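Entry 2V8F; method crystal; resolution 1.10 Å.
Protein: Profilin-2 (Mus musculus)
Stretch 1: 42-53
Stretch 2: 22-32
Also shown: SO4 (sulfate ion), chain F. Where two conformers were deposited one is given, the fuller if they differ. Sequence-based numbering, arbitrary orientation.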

# COMPACT_ATOMS: atom_id res chain seq x y z
N SER A 42 -10.61 10.78 -7.34
CA SER A 42 -11.36 11.81 -8.04
C SER A 42 -12.20 12.68 -7.12
O SER A 42 -13.06 13.39 -7.64
CB SER A 42 -12.28 11.18 -9.10
OG SER A 42 -11.45 10.74 -10.16
N ILE A 43 -11.90 12.71 -5.83
CA ILE A 43 -12.58 13.71 -4.99
C ILE A 43 -12.27 15.09 -5.53
O ILE A 43 -11.15 15.40 -5.93
CB ILE A 43 -12.10 13.57 -3.54
CG1 ILE A 43 -12.74 12.33 -2.88
CG2 ILE A 43 -12.29 14.84 -2.68
CD1 ILE A 43 -12.05 11.89 -1.59
N THR A 44 -13.26 15.98 -5.52
CA THR A 44 -13.18 17.33 -6.02
C THR A 44 -13.19 18.39 -4.93
O THR A 44 -13.68 18.12 -3.83
CB THR A 44 -14.35 17.66 -6.98
OG1 THR A 44 -15.52 17.69 -6.15
CG2 THR A 44 -14.46 16.58 -8.03
N PRO A 45 -12.70 19.59 -5.23
CA PRO A 45 -12.82 20.67 -4.24
C PRO A 45 -14.24 20.92 -3.73
O PRO A 45 -14.36 21.14 -2.53
CB PRO A 45 -12.24 21.86 -5.01
CG PRO A 45 -11.22 21.21 -5.92
CD PRO A 45 -11.95 19.98 -6.44
N VAL A 46 -15.25 20.88 -4.59
CA VAL A 46 -16.60 21.09 -4.07
C VAL A 46 -17.03 19.93 -3.17
O VAL A 46 -17.73 20.17 -2.17
CB VAL A 46 -17.54 21.28 -5.27
CG1 VAL A 46 -18.99 21.40 -4.80
CG2 VAL A 46 -17.15 22.50 -6.08
N GLU A 47 -16.59 18.70 -3.45
CA GLU A 47 -16.88 17.64 -2.51
C GLU A 47 -16.18 17.80 -1.18
O GLU A 47 -16.76 17.50 -0.14
CB GLU A 47 -16.52 16.27 -3.11
CG GLU A 47 -17.42 15.87 -4.24
CD GLU A 47 -16.99 14.63 -4.98
OE1 GLU A 47 -15.78 14.31 -4.89
OE2 GLU A 47 -17.82 13.96 -5.66
N ILE A 48 -14.95 18.28 -1.19
CA ILE A 48 -14.25 18.61 0.05
C ILE A 48 -14.99 19.69 0.85
O ILE A 48 -15.17 19.57 2.07
CB ILE A 48 -12.80 19.04 -0.25
CG1 ILE A 48 -12.00 17.89 -0.90
CG2 ILE A 48 -12.10 19.52 0.99
CD1 ILE A 48 -10.77 18.36 -1.64
N ASP A 49 -15.44 20.76 0.18
CA ASP A 49 -16.18 21.83 0.84
C ASP A 49 -17.40 21.23 1.54
O ASP A 49 -17.76 21.68 2.63
CB ASP A 49 -16.65 22.84 -0.17
CG ASP A 49 -15.65 23.82 -0.68
OD1 ASP A 49 -14.66 24.02 0.06
OD2 ASP A 49 -15.88 24.40 -1.79
N MET A 50 -18.07 20.25 0.92
CA MET A 50 -19.27 19.67 1.55
C MET A 50 -18.88 18.93 2.84
O MET A 50 -19.57 19.01 3.84
CB MET A 50 -19.98 18.79 0.56
CG MET A 50 -21.22 18.11 1.08
SD MET A 50 -22.48 19.31 1.60
CE MET A 50 -22.77 20.14 0.03
N ILE A 51 -17.78 18.20 2.78
CA ILE A 51 -17.31 17.48 3.97
C ILE A 51 -16.96 18.44 5.10
O ILE A 51 -17.29 18.15 6.25
CB ILE A 51 -16.10 16.58 3.59
CG1 ILE A 51 -16.50 15.45 2.61
CG2 ILE A 51 -15.38 16.06 4.82
CD1 ILE A 51 -17.07 14.23 3.29
N VAL A 52 -16.28 19.53 4.83
CA VAL A 52 -15.75 20.39 5.89
C VAL A 52 -16.54 21.65 6.19
O VAL A 52 -16.15 22.43 7.07
CB VAL A 52 -14.28 20.74 5.60
CG1 VAL A 52 -13.43 19.49 5.37
CG2 VAL A 52 -14.14 21.70 4.43
N GLY A 53 -17.60 21.94 5.44
CA GLY A 53 -18.24 23.24 5.52
C GLY A 53 -19.09 23.48 6.74
O GLY A 53 -19.30 22.62 7.58
S SO4 F . -2.40 24.41 3.14
O1 SO4 F . -1.27 23.57 2.62
O2 SO4 F . -1.94 25.81 3.11
O3 SO4 F . -2.65 24.00 4.55
O4 SO4 F . -3.62 24.17 2.37
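Stretch 2, residues 22-32: IVGYCDAKYVW

Stretch 1 is a short loop leading into a helix, residues 45-52. T44 caps the helix: its chi1 of 69° (p) places OG1 to accept from E47 N at 3.1 Å. E47 returns the bond, its OE1 accepting from T44 N at 3.1 Å. G53 follows the helix and is the first residue to leave helical phi/psi.

Stretch 2 enters as a strand, 22-24, loops through residues 25-30 and comes back, so that G24 N bonds to Y30 O at 3.0 Å and W32 N to I22 O at 2.8 Å. The chain turns a corner at W32. The loop lies along one side of the helix, and the register runs in reverse: I43 CA is nearest V31 CA (6.7 Å), P45 CA is nearest Y30 CA (5.6 Å) and I48 CA is nearest Y25 CA (6.3 Å).

I48 is the centre of the contact. Its CB points toward stretch 2, and chi1 -62° (m) with chi2 160° (t) extends CD1 to V23 CG1 at 3.4 Å. CD1 also lies 3.6 Å from G24 O and 3.6 Å from Y30 N. The other branch, CG2, meets Y25 CB at 3.7 Å and K29 CG at 3.8 Å. V23 is t at chi1, with its CB also directed toward the helix.

One turn on, V52 (chi1 m) sets CG1 against Y25 CD2 at 3.8 Å, approaching the ring obliquely. Y25 has chi1 68° (p); its CB faces the helix, and its OH is hydrogen-bonded elsewhere in the structure.

K29 leaves its backbone sideways. Its chain is t, t, m, t; the single bend at chi3 (-51°) accompanies a reach that carries NZ to D49 OD1. K29 NZ and D49 OD1 are 2.7 Å apart, a salt bridge and hydrogen bond. D49 also starts sideways, and chi1 -78° (m) with chi2 -23° brings its carboxylate nearer the lysine. The aliphatic part of K29 thus passes I48 before its charge is paired. P45 CG packs on K29 O at 3.4 Å.

Just before the helix, in the loop, I43 (m, t) has its CA-to-CB bond directed toward stretch 2. Its CB is 3.9 Å from V31 CG2, and its CD1 is 4.4 Å from V23 CG2. A water joins the backbones here, accepting from V31 N at 2.9 Å and donating to I43 O at 2.7 Å.

Y30 (chi1 45°, p) leads its ring away from the helix. W32 NE1 donates to A28 O at 2.9 Å, bracing the loop. A sulfate, probably from the crystallisation liquor, accepts through O4 from A28 N at 2.8 Å.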

# COMPACT_ATOMS: atom_id res chain seq x y z
N ILE A 22 -5.14 10.99 1.39
CA ILE A 22 -4.84 12.21 2.09
C ILE A 22 -5.27 13.36 1.22
O ILE A 22 -4.87 13.46 0.06
CB ILE A 22 -3.36 12.32 2.43
CG1 ILE A 22 -2.86 11.15 3.28
CG2 ILE A 22 -3.04 13.64 3.13
CD1 ILE A 22 -3.53 11.04 4.65
N VAL A 23 -6.11 14.25 1.75
CA VAL A 23 -6.78 15.29 0.98
C VAL A 23 -6.68 16.62 1.71
O VAL A 23 -7.17 16.72 2.85
CB VAL A 23 -8.25 14.88 0.71
CG1 VAL A 23 -8.97 15.96 -0.08
CG2 VAL A 23 -8.36 13.52 0.06
N GLY A 24 -6.09 17.65 1.12
CA GLY A 24 -6.08 18.94 1.74
C GLY A 24 -7.51 19.52 1.76
O GLY A 24 -8.27 19.29 0.84
N TYR A 25 -7.76 20.35 2.79
CA TYR A 25 -9.08 20.99 2.81
C TYR A 25 -8.99 22.51 3.00
O TYR A 25 -10.05 23.14 3.14
CB TYR A 25 -9.98 20.44 3.85
CG TYR A 25 -9.70 20.64 5.29
CD1 TYR A 25 -8.81 19.85 5.99
CD2 TYR A 25 -10.37 21.62 6.01
CE1 TYR A 25 -8.58 20.05 7.34
CE2 TYR A 25 -10.13 21.77 7.35
CZ TYR A 25 -9.22 21.01 8.04
OH TYR A 25 -9.03 21.19 9.41
N CYS A 26 -7.79 23.06 3.01
CA CYS A 26 -7.58 24.49 3.25
C CYS A 26 -7.23 25.21 1.95
O CYS A 26 -8.11 25.39 1.09
CB CYS A 26 -6.61 24.70 4.40
SG CYS A 26 -7.16 24.04 5.98
N ASP A 27 -5.99 25.65 1.77
CA ASP A 27 -5.61 26.31 0.52
C ASP A 27 -5.38 25.26 -0.57
O ASP A 27 -5.85 25.45 -1.68
CB ASP A 27 -4.37 27.15 0.74
CG ASP A 27 -4.57 28.45 1.46
OD1 ASP A 27 -5.73 28.76 1.80
OD2 ASP A 27 -3.54 29.15 1.67
N ALA A 28 -4.65 24.21 -0.25
CA ALA A 28 -4.32 23.13 -1.19
C ALA A 28 -5.48 22.13 -1.12
O ALA A 28 -5.30 20.99 -0.73
CB ALA A 28 -2.97 22.53 -0.88
N LYS A 29 -6.65 22.61 -1.48
CA LYS A 29 -7.92 21.94 -1.28
C LYS A 29 -8.18 21.00 -2.48
O LYS A 29 -8.89 21.30 -3.42
CB LYS A 29 -9.05 22.95 -1.13
CG LYS A 29 -10.40 22.33 -0.85
CD LYS A 29 -11.51 23.36 -0.93
CE LYS A 29 -11.31 24.61 -0.12
NZ LYS A 29 -12.48 25.48 -0.49
N TYR A 30 -7.54 19.86 -2.40
CA TYR A 30 -7.55 18.84 -3.46
C TYR A 30 -6.85 17.60 -2.91
O TYR A 30 -6.20 17.61 -1.89
CB TYR A 30 -6.94 19.34 -4.76
CG TYR A 30 -5.63 20.10 -4.61
CD1 TYR A 30 -4.46 19.42 -4.30
CD2 TYR A 30 -5.58 21.48 -4.73
CE1 TYR A 30 -3.25 20.10 -4.15
CE2 TYR A 30 -4.38 22.17 -4.56
CZ TYR A 30 -3.21 21.48 -4.27
OH TYR A 30 -2.05 22.21 -4.11
N VAL A 31 -6.97 16.51 -3.61
CA VAL A 31 -6.33 15.26 -3.26
C VAL A 31 -4.81 15.44 -3.29
O VAL A 31 -4.25 15.93 -4.26
CB VAL A 31 -6.76 14.13 -4.20
CG1 VAL A 31 -6.01 12.83 -3.93
CG2 VAL A 31 -8.24 13.90 -4.04
N TRP A 32 -4.13 14.98 -2.20
CA TRP A 32 -2.70 14.98 -2.16
C TRP A 32 -2.11 13.62 -2.53
O TRP A 32 -1.12 13.58 -3.20
CB TRP A 32 -2.14 15.41 -0.78
CG TRP A 32 -2.46 16.83 -0.38
CD1 TRP A 32 -3.27 17.72 -1.01
CD2 TRP A 32 -1.95 17.50 0.76
NE1 TRP A 32 -3.31 18.91 -0.34
CE2 TRP A 32 -2.49 18.80 0.77
CE3 TRP A 32 -1.07 17.16 1.79
CZ2 TRP A 32 -2.21 19.76 1.76
CZ3 TRP A 32 -0.79 18.08 2.75
CH2 TRP A 32 -1.34 19.36 2.76
O HOH W 1 -9.20 17.22 -5.38